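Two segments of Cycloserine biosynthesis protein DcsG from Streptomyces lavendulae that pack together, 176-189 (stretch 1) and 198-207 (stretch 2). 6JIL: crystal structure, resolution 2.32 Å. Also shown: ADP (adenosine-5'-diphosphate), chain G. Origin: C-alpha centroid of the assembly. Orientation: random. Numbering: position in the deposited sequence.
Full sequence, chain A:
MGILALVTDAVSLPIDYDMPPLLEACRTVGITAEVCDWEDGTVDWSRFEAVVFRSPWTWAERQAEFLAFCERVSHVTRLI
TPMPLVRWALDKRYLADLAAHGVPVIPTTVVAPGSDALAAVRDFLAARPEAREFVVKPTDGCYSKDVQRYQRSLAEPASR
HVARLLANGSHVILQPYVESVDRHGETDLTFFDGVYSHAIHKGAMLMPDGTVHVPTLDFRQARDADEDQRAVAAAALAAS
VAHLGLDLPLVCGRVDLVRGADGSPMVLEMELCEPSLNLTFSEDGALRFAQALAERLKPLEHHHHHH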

# COMPACT_ATOMS: atom_id res chain seq x y z
N PRO A 176 0.80 -3.15 17.73
CA PRO A 176 0.75 -2.23 18.86
C PRO A 176 0.71 -0.84 18.25
O PRO A 176 1.24 -0.64 17.15
N TYR A 177 0.08 0.11 18.92
CA TYR A 177 0.02 1.47 18.40
C TYR A 177 1.38 2.14 18.59
O TYR A 177 1.85 2.28 19.72
N VAL A 178 2.00 2.55 17.49
CA VAL A 178 3.30 3.23 17.52
C VAL A 178 3.07 4.66 17.99
O VAL A 178 2.54 5.49 17.25
N GLU A 179 3.47 4.94 19.22
CA GLU A 179 3.29 6.23 19.86
C GLU A 179 3.84 7.47 19.15
O GLU A 179 3.26 8.55 19.27
N SER A 180 4.93 7.32 18.41
CA SER A 180 5.50 8.48 17.73
C SER A 180 4.59 9.01 16.63
O SER A 180 4.69 10.17 16.26
N VAL A 181 3.71 8.17 16.11
CA VAL A 181 2.83 8.60 15.02
C VAL A 181 1.89 9.75 15.40
O VAL A 181 1.48 10.54 14.54
N ASP A 182 1.55 9.85 16.68
CA ASP A 182 0.66 10.92 17.15
C ASP A 182 1.26 12.30 16.92
O ASP A 182 0.55 13.24 16.57
N ARG A 183 2.57 12.42 17.12
CA ARG A 183 3.23 13.70 16.95
C ARG A 183 4.12 13.84 15.71
O ARG A 183 4.37 14.95 15.26
N HIS A 184 4.57 12.72 15.15
CA HIS A 184 5.44 12.78 13.98
C HIS A 184 4.87 12.11 12.75
O HIS A 184 5.56 11.95 11.74
N GLY A 185 3.60 11.71 12.82
CA GLY A 185 2.97 11.06 11.69
C GLY A 185 3.83 9.96 11.10
O GLY A 185 4.38 9.13 11.84
N GLU A 186 3.96 9.95 9.78
CA GLU A 186 4.74 8.93 9.08
C GLU A 186 5.39 9.55 7.85
O GLU A 186 5.01 10.63 7.42
N THR A 187 6.37 8.85 7.28
CA THR A 187 7.05 9.34 6.09
C THR A 187 6.88 8.31 4.98
O THR A 187 7.21 7.13 5.15
N ASP A 188 6.34 8.75 3.85
CA ASP A 188 6.09 7.89 2.70
C ASP A 188 7.08 8.17 1.56
O ASP A 188 7.03 9.24 0.95
N LEU A 189 7.97 7.21 1.29
CA LEU A 189 8.98 7.36 0.25
C LEU A 189 8.58 6.69 -1.06
O LEU A 189 8.11 5.55 -1.07
N HIS A 198 11.36 10.70 -4.13
CA HIS A 198 10.89 11.73 -3.22
C HIS A 198 10.03 11.13 -2.12
O HIS A 198 9.69 9.94 -2.15
N ALA A 199 9.65 11.97 -1.16
CA ALA A 199 8.82 11.53 -0.05
C ALA A 199 7.93 12.65 0.45
O ALA A 199 8.06 13.81 0.05
N ILE A 200 7.01 12.29 1.33
CA ILE A 200 6.11 13.26 1.93
C ILE A 200 5.89 12.86 3.37
O ILE A 200 6.24 11.77 3.80
N HIS A 201 5.32 13.78 4.13
CA HIS A 201 4.98 13.51 5.50
C HIS A 201 3.46 13.40 5.45
O HIS A 201 2.79 14.14 4.72
N LYS A 202 2.92 12.43 6.18
CA LYS A 202 1.48 12.24 6.24
C LYS A 202 1.10 12.24 7.71
O LYS A 202 1.68 11.49 8.50
N GLY A 203 0.14 13.08 8.08
CA GLY A 203 -0.27 13.15 9.48
C GLY A 203 -0.89 11.87 9.98
O GLY A 203 -1.20 10.98 9.19
N ALA A 204 -1.05 11.76 11.29
CA ALA A 204 -1.65 10.58 11.90
C ALA A 204 -3.08 10.46 11.37
O ALA A 204 -3.71 11.46 11.06
N MSE A 205 -3.59 9.23 11.28
CA MSE A 205 -4.94 9.01 10.77
C MSE A 205 -5.92 8.59 11.86
O MSE A 205 -7.12 8.86 11.77
N LEU A 206 -5.41 7.91 12.87
CA LEU A 206 -6.22 7.42 13.98
C LEU A 206 -6.17 8.39 15.16
O LEU A 206 -5.17 8.48 15.87
N MSE A 207 -7.27 9.11 15.39
CA MSE A 207 -7.35 10.07 16.49
C MSE A 207 -7.63 9.39 17.82
O MSE A 207 -8.33 8.38 17.88

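In antiparallel strand pairs, side chains alternate between the two faces, so residues two apart on one strand share a face and can meet the same long partner from the other. This segment pair is a worked example. Lys202, extended at chi1 and chi2 (both t) and turned at chi3 (m), forms salt bridges with two acidic residues: its NZ lies 3.2 Å from Asp188 OD2, a contact that is also a weak hydrogen bond, and 3.6 Å from Glu186 OE1. The ammonium offsets a crowded carboxylate pair, for Glu186 OE1 and Asp188 OD1 approach to 2.9 Å although both are acceptors.

The other carboxylate oxygen of Glu186 (chi1 p, chi2 t) faces the nucleotide. OE2 accepts a hydrogen bond from ADP O3' at 2.9 Å and another, at 2.6 Å, from water 2, which also donates to Gly203 O and bonds ADP O2'. A second water repeats the theme: water 1 donates to Tyr177 OH, accepts from Leu206 N, and meets the same ribose O2'. Tyr177 (chi1 t) in turn donates from OH to Asp182 OD2 at 2.6 Å, while ADP C2 lies over one face of its ring.

Packing completes the contact. Leu206 (m) points toward stretch 1 and sets CD2 at the edge of the Tyr177 ring, 4.2 Å from CE1. Ala204 CB, also directed inward, lies 4.0 Å from Val181 CG1 (chi1 t). Beside the salt bridges, Ile200 CG1 (chi1 p) reaches within 4.1 Å of Asp188 CB. On the opposite face, Leu189 (m, p) rests CG 3.9 Å from Ala199 CB, and Thr187 CG2 (m) is 4.2 Å from that methyl. There His201 (t) reaches along the sheet, its NE2 donating a weak hydrogen bond to His184 O at 3.4 Å.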

# COMPACT_ATOMS: atom_id res chain seq x y z
CB PRO A 176 2.07 -2.50 19.58
CG PRO A 176 2.98 -2.92 18.46
CD PRO A 176 2.10 -3.85 17.67
CB TYR A 177 -1.04 2.29 19.13
CG TYR A 177 -1.26 3.63 18.47
CD1 TYR A 177 -2.05 3.75 17.33
CD2 TYR A 177 -0.60 4.77 18.94
CE1 TYR A 177 -2.17 4.96 16.66
CE2 TYR A 177 -0.72 5.99 18.28
CZ TYR A 177 -1.51 6.08 17.14
OH TYR A 177 -1.61 7.27 16.46
CB VAL A 178 3.96 3.21 16.12
CG1 VAL A 178 5.21 4.09 16.11
CG2 VAL A 178 4.31 1.78 15.74
CB GLU A 179 3.86 6.18 21.28
CG GLU A 179 3.28 5.05 22.13
CD GLU A 179 3.70 5.12 23.59
OE1 GLU A 179 4.92 5.15 23.86
OE2 GLU A 179 2.81 5.13 24.46
CB SER A 180 6.87 8.14 17.12
OG SER A 180 6.73 7.30 15.99
CB VAL A 181 2.01 7.41 14.47
CG1 VAL A 181 1.12 7.86 13.33
CG2 VAL A 181 2.94 6.32 13.98
CB ASP A 182 0.37 10.74 18.64
CG ASP A 182 -0.81 9.85 18.89
OD1 ASP A 182 -1.09 9.54 20.07
OD2 ASP A 182 -1.47 9.46 17.90
CB ARG A 183 4.04 14.03 18.21
CG ARG A 183 4.69 12.83 18.89
CD ARG A 183 5.33 13.24 20.22
NE ARG A 183 5.79 12.10 21.02
CZ ARG A 183 6.87 11.37 20.74
NH1 ARG A 183 7.61 11.65 19.68
NH2 ARG A 183 7.19 10.35 21.53
CB HIS A 184 6.79 12.16 14.33
CG HIS A 184 7.50 12.87 15.43
ND1 HIS A 184 7.95 12.23 16.57
CD2 HIS A 184 7.81 14.18 15.59
CE1 HIS A 184 8.50 13.11 17.38
NE2 HIS A 184 8.44 14.30 16.81
CB GLU A 186 3.82 7.78 8.65
CG GLU A 186 3.07 8.07 7.36
CD GLU A 186 1.88 7.16 7.13
OE1 GLU A 186 1.61 6.83 5.97
OE2 GLU A 186 1.22 6.79 8.12
CB THR A 187 8.55 9.59 6.35
OG1 THR A 187 8.69 10.48 7.47
CG2 THR A 187 9.20 10.23 5.13
CB ASP A 188 4.65 8.09 2.20
CG ASP A 188 3.60 7.66 3.23
OD1 ASP A 188 3.97 7.39 4.39
OD2 ASP A 188 2.41 7.59 2.86
CB LEU A 189 10.32 6.79 0.72
CG LEU A 189 11.06 7.42 1.91
CD1 LEU A 189 10.31 7.14 3.20
CD2 LEU A 189 12.48 6.83 1.98
CB HIS A 198 10.05 12.74 -3.98
CG HIS A 198 8.86 12.13 -4.65
ND1 HIS A 198 8.93 11.49 -5.87
CD2 HIS A 198 7.57 12.00 -4.23
CE1 HIS A 198 7.74 11.00 -6.18
NE2 HIS A 198 6.90 11.30 -5.21
CB ALA A 199 9.71 11.02 1.08
CB ILE A 200 4.71 13.28 1.26
CG1 ILE A 200 3.91 12.04 1.69
CG2 ILE A 200 4.85 13.32 -0.26
CD1 ILE A 200 2.46 12.05 1.26
CB HIS A 201 5.41 14.66 6.41
CG HIS A 201 4.74 14.63 7.75
ND1 HIS A 201 3.61 15.36 8.03
CD2 HIS A 201 5.00 13.89 8.85
CE1 HIS A 201 3.20 15.08 9.25
NE2 HIS A 201 4.02 14.19 9.77
CB LYS A 202 1.09 10.90 5.59
CG LYS A 202 -0.41 10.64 5.60
CD LYS A 202 -0.75 9.21 5.22
CE LYS A 202 -0.37 8.90 3.78
NZ LYS A 202 -0.76 7.52 3.40
CB ALA A 204 -1.65 10.72 13.42
CB MSE A 205 -4.91 7.94 9.68
CG MSE A 205 -4.15 8.33 8.43
SE MSE A 205 -5.08 9.68 7.39
CE MSE A 205 -3.89 11.19 7.64
CB LEU A 206 -5.70 6.05 14.41
CG LEU A 206 -6.02 4.81 13.56
CD1 LEU A 206 -6.51 5.19 12.17
CD2 LEU A 206 -4.79 3.94 13.49
CB MSE A 207 -8.44 11.10 16.22
CG MSE A 207 -8.21 11.97 14.99
SE MSE A 207 -6.47 12.81 14.92
CE MSE A 207 -6.50 13.77 16.60
PB ADP G . -3.89 1.61 4.94
O1B ADP G . -3.27 3.10 4.84
O2B ADP G . -3.40 0.77 3.77
O3B ADP G . -5.43 1.71 4.90
PA ADP G . -2.31 1.63 7.19
O1A ADP G . -1.36 0.65 7.71
O2A ADP G . -1.49 2.69 6.33
O3A ADP G . -3.44 0.85 6.32
O5' ADP G . -3.04 2.33 8.45
C5' ADP G . -3.68 3.53 8.02
C4' ADP G . -3.31 4.65 9.00
O4' ADP G . -3.59 4.24 10.36
C3' ADP G . -1.82 4.98 8.92
O3' ADP G . -1.55 5.98 7.95
C2' ADP G . -1.49 5.42 10.35
O2' ADP G . -1.69 6.82 10.54
C1' ADP G . -2.45 4.57 11.22
N9 ADP G . -1.78 3.34 11.73
C8 ADP G . -1.98 2.05 11.31
N7 ADP G . -1.27 1.22 12.01
C5 ADP G . -0.57 1.91 12.94
C6 ADP G . 0.17 1.54 14.09
N6 ADP G . 0.49 0.21 14.34
N1 ADP G . 0.55 2.51 14.95
C2 ADP G . 0.24 3.79 14.75
N3 ADP G . -0.46 4.18 13.68
C4 ADP G . -0.88 3.29 12.77
O HOH W 1 -2.51 7.30 13.56
O HOH W 2 0.22 8.42 9.95